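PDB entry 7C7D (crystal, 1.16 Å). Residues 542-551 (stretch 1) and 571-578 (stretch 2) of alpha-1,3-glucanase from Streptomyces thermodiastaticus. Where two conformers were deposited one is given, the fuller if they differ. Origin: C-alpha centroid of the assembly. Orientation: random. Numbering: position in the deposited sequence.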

# COMPACT_ATOMS: atom_id res chain seq x y z
N PHE A 542 13.06 22.41 -13.49
CA PHE A 542 12.02 22.65 -12.49
C PHE A 542 11.23 23.89 -12.85
O PHE A 542 11.81 24.97 -13.05
CB PHE A 542 12.64 22.84 -11.11
CG PHE A 542 13.43 21.65 -10.66
CD1 PHE A 542 14.73 21.45 -11.11
CD2 PHE A 542 12.87 20.70 -9.83
CE1 PHE A 542 15.46 20.35 -10.72
CE2 PHE A 542 13.60 19.57 -9.43
CZ PHE A 542 14.90 19.41 -9.88
N ARG A 543 9.91 23.75 -12.94
CA ARG A 543 9.01 24.87 -13.19
C ARG A 543 7.83 24.80 -12.23
O ARG A 543 7.36 23.71 -11.90
CB ARG A 543 8.42 24.82 -14.61
CG ARG A 543 9.39 25.00 -15.76
CD ARG A 543 8.64 25.09 -17.09
NE ARG A 543 7.91 23.87 -17.41
CZ ARG A 543 8.40 22.89 -18.16
NH1 ARG A 543 9.62 23.00 -18.67
NH2 ARG A 543 7.68 21.80 -18.41
N ASN A 544 7.35 25.96 -11.81
CA ASN A 544 6.07 26.05 -11.11
C ASN A 544 6.04 25.27 -9.80
O ASN A 544 5.00 24.74 -9.40
CB ASN A 544 4.93 25.64 -12.04
CG ASN A 544 4.95 26.44 -13.31
OD1 ASN A 544 5.13 27.66 -13.27
ND2 ASN A 544 4.82 25.77 -14.46
N VAL A 545 7.18 25.21 -9.11
CA VAL A 545 7.26 24.57 -7.80
C VAL A 545 7.16 25.66 -6.74
O VAL A 545 8.05 26.52 -6.64
CB VAL A 545 8.55 23.76 -7.65
CG1 VAL A 545 8.67 23.20 -6.24
CG2 VAL A 545 8.58 22.64 -8.69
N THR A 546 6.07 25.65 -5.98
CA THR A 546 5.82 26.61 -4.90
C THR A 546 6.08 25.91 -3.57
O THR A 546 5.41 24.92 -3.25
CB THR A 546 4.36 27.07 -4.95
OG1 THR A 546 4.07 27.63 -6.24
CG2 THR A 546 4.08 28.10 -3.87
N ALA A 547 7.03 26.43 -2.79
CA ALA A 547 7.39 25.83 -1.51
C ALA A 547 7.16 26.83 -0.39
O ALA A 547 7.41 28.03 -0.54
CB ALA A 547 8.86 25.41 -1.51
N THR A 548 6.69 26.32 0.75
CA THR A 548 6.62 27.09 1.98
C THR A 548 7.12 26.20 3.11
O THR A 548 7.03 24.97 3.04
CB THR A 548 5.19 27.56 2.30
OG1 THR A 548 4.31 26.44 2.40
CG2 THR A 548 4.67 28.49 1.21
N GLY A 549 7.65 26.82 4.16
CA GLY A 549 8.08 26.05 5.32
C GLY A 549 9.23 25.09 5.05
O GLY A 549 9.22 23.96 5.55
N THR A 550 10.22 25.52 4.29
CA THR A 550 11.37 24.67 4.00
C THR A 550 12.38 24.79 5.13
O THR A 550 12.82 25.89 5.46
CB THR A 550 11.97 25.08 2.67
OG1 THR A 550 10.98 24.95 1.65
CG2 THR A 550 13.17 24.22 2.32
N GLY A 551 12.76 23.65 5.71
CA GLY A 551 13.52 23.69 6.95
C GLY A 551 14.97 24.08 6.78
O GLY A 551 15.51 24.85 7.59
N ASP A 571 16.28 26.35 -13.71
CA ASP A 571 15.11 27.07 -13.23
C ASP A 571 14.29 27.45 -14.45
O ASP A 571 14.62 28.38 -15.18
CB ASP A 571 15.59 28.30 -12.47
CG ASP A 571 14.46 29.15 -11.91
OD1 ASP A 571 13.28 28.87 -12.19
OD2 ASP A 571 14.77 30.12 -11.19
N GLY A 572 13.22 26.70 -14.69
CA GLY A 572 12.35 26.96 -15.82
C GLY A 572 11.26 27.97 -15.57
O GLY A 572 10.41 28.18 -16.44
N GLY A 573 11.26 28.61 -14.40
CA GLY A 573 10.33 29.68 -14.12
C GLY A 573 9.18 29.24 -13.22
O GLY A 573 8.85 28.06 -13.09
N GLY A 574 8.55 30.23 -12.59
CA GLY A 574 7.39 29.99 -11.78
C GLY A 574 7.66 29.37 -10.43
O GLY A 574 6.71 28.99 -9.74
N ASN A 575 8.93 29.28 -10.02
CA ASN A 575 9.29 28.67 -8.75
C ASN A 575 9.34 29.75 -7.68
O ASN A 575 9.75 30.88 -7.94
CB ASN A 575 10.65 28.00 -8.86
CG ASN A 575 10.67 26.88 -9.89
OD1 ASN A 575 9.83 25.98 -9.86
ND2 ASN A 575 11.64 26.93 -10.81
N SER A 576 8.95 29.39 -6.46
CA SER A 576 9.04 30.34 -5.36
C SER A 576 9.20 29.61 -4.04
O SER A 576 8.73 28.48 -3.88
CB SER A 576 7.81 31.26 -5.29
OG SER A 576 6.63 30.52 -5.00
N GLY A 577 9.88 30.27 -3.10
CA GLY A 577 10.02 29.76 -1.76
C GLY A 577 11.18 28.82 -1.53
O GLY A 577 11.38 28.38 -0.39
N TRP A 578 11.95 28.51 -2.56
CA TRP A 578 13.08 27.60 -2.40
C TRP A 578 14.30 28.09 -3.18
O TRP A 578 15.07 27.30 -3.72
CB TRP A 578 12.70 26.15 -2.74
CG TRP A 578 12.17 25.92 -4.13
CD1 TRP A 578 10.95 26.29 -4.62
CD2 TRP A 578 12.84 25.23 -5.20
NE1 TRP A 578 10.83 25.90 -5.94
CE2 TRP A 578 11.97 25.25 -6.31
CE3 TRP A 578 14.09 24.62 -5.33
CZ2 TRP A 578 12.31 24.67 -7.54
CZ3 TRP A 578 14.43 24.05 -6.54
CH2 TRP A 578 13.54 24.08 -7.63
O HOH W 1 5.57 29.51 -7.24
O HOH W 2 6.21 30.11 -2.16
O HOH W 3 9.96 27.43 1.63

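Regular strand pairing is not the only way for two lengths of chain to satisfy each other's backbone. Where one partner is irregular, side chains can stand in for the missing peptide groups, and this contact from the alpha-1,3-glucanase of Streptomyces thermodiastaticus is a compact example.

The backbone hydrogen bonds set the frame. At one end, where Phe542 and Asp571 form a parallel bridge, Gly572 N donates to Phe542 O (2.8 Å), and Asn544 N donates to Gly573 O (2.9 Å). Further along, Ser576 N reaches Val545 O (3.0 Å) and Ala547 N reaches Ser576 O (2.9 Å), so that Ser576 is held through both its amide and its carbonyl in a single bridge with Thr546. The two ladders are out of step by one residue: Arg543 lies nearest Gly572, whereas Asn544 lies nearest Gly574.

Side chains bridge the interval between them. The amide of Asn575 uses both its ends: ND2 donates to Phe542 O at 3.0 Å, almost in line (174°), while OD1 accepts from Val545 N at 2.9 Å. One side chain thus mimics a peptide group across the corner that the first stretch turns at Asn544. Within its own stretch, Asp571 OD1 steadies this arrangement by accepting from Asn575 ND2 (2.9 Å) and from Gly573 N (3.0 Å). Trp578 contributes in the same spirit, its NE1 donating to Val545 O at 2.9 Å. That carbonyl therefore serves an indole as well as a backbone amide. Weaker CA-H...O contacts follow the same path, among them Arg543 CA to Gly573 O at 3.2 Å and Gly577 CA to Ala547 O at 3.4 Å, the latter nearly straight.

Apolar packing gathers around the indole of Trp578. The edge of its six-membered ring is directed toward the face of the Phe542 ring in an offset edge-to-face pair, with centroids 5.7 Å apart and planes at 71°. Phe542 CB lies 3.8 Å from Trp578 CH2, Val545 CB 3.9 Å from Trp578 CZ2, and Ala547 CB 3.8 Å from Trp578 CD1. The indole thus combines a polar bond at its edge with van der Waals contacts along its length.

Water completes the polar network at the more open positions. Water 1 links Thr546 OG1 (2.6 Å), Ser576 OG (2.7 Å) and Gly574 O (2.8 Å), donating to the last. Water 2 donates to Ala547 O (2.9 Å) and also bonds Ser576 OG (2.9 Å). Water 3 joins Thr550 OG1 (2.7 Å) to Gly577 O (2.6 Å), two atoms 4.0 Å apart.

Such closeness depends on glycine. An ideal CB would fall 2.5 Å from Arg543 CG at Gly572, 2.1 Å from Asn544 OD1 at Gly574 and 1.9 Å from Ala547 O at Gly577, each a clash. Gly573 and Gly577 also adopt backbone angles that would jam a CB against the preceding carbonyl oxygen.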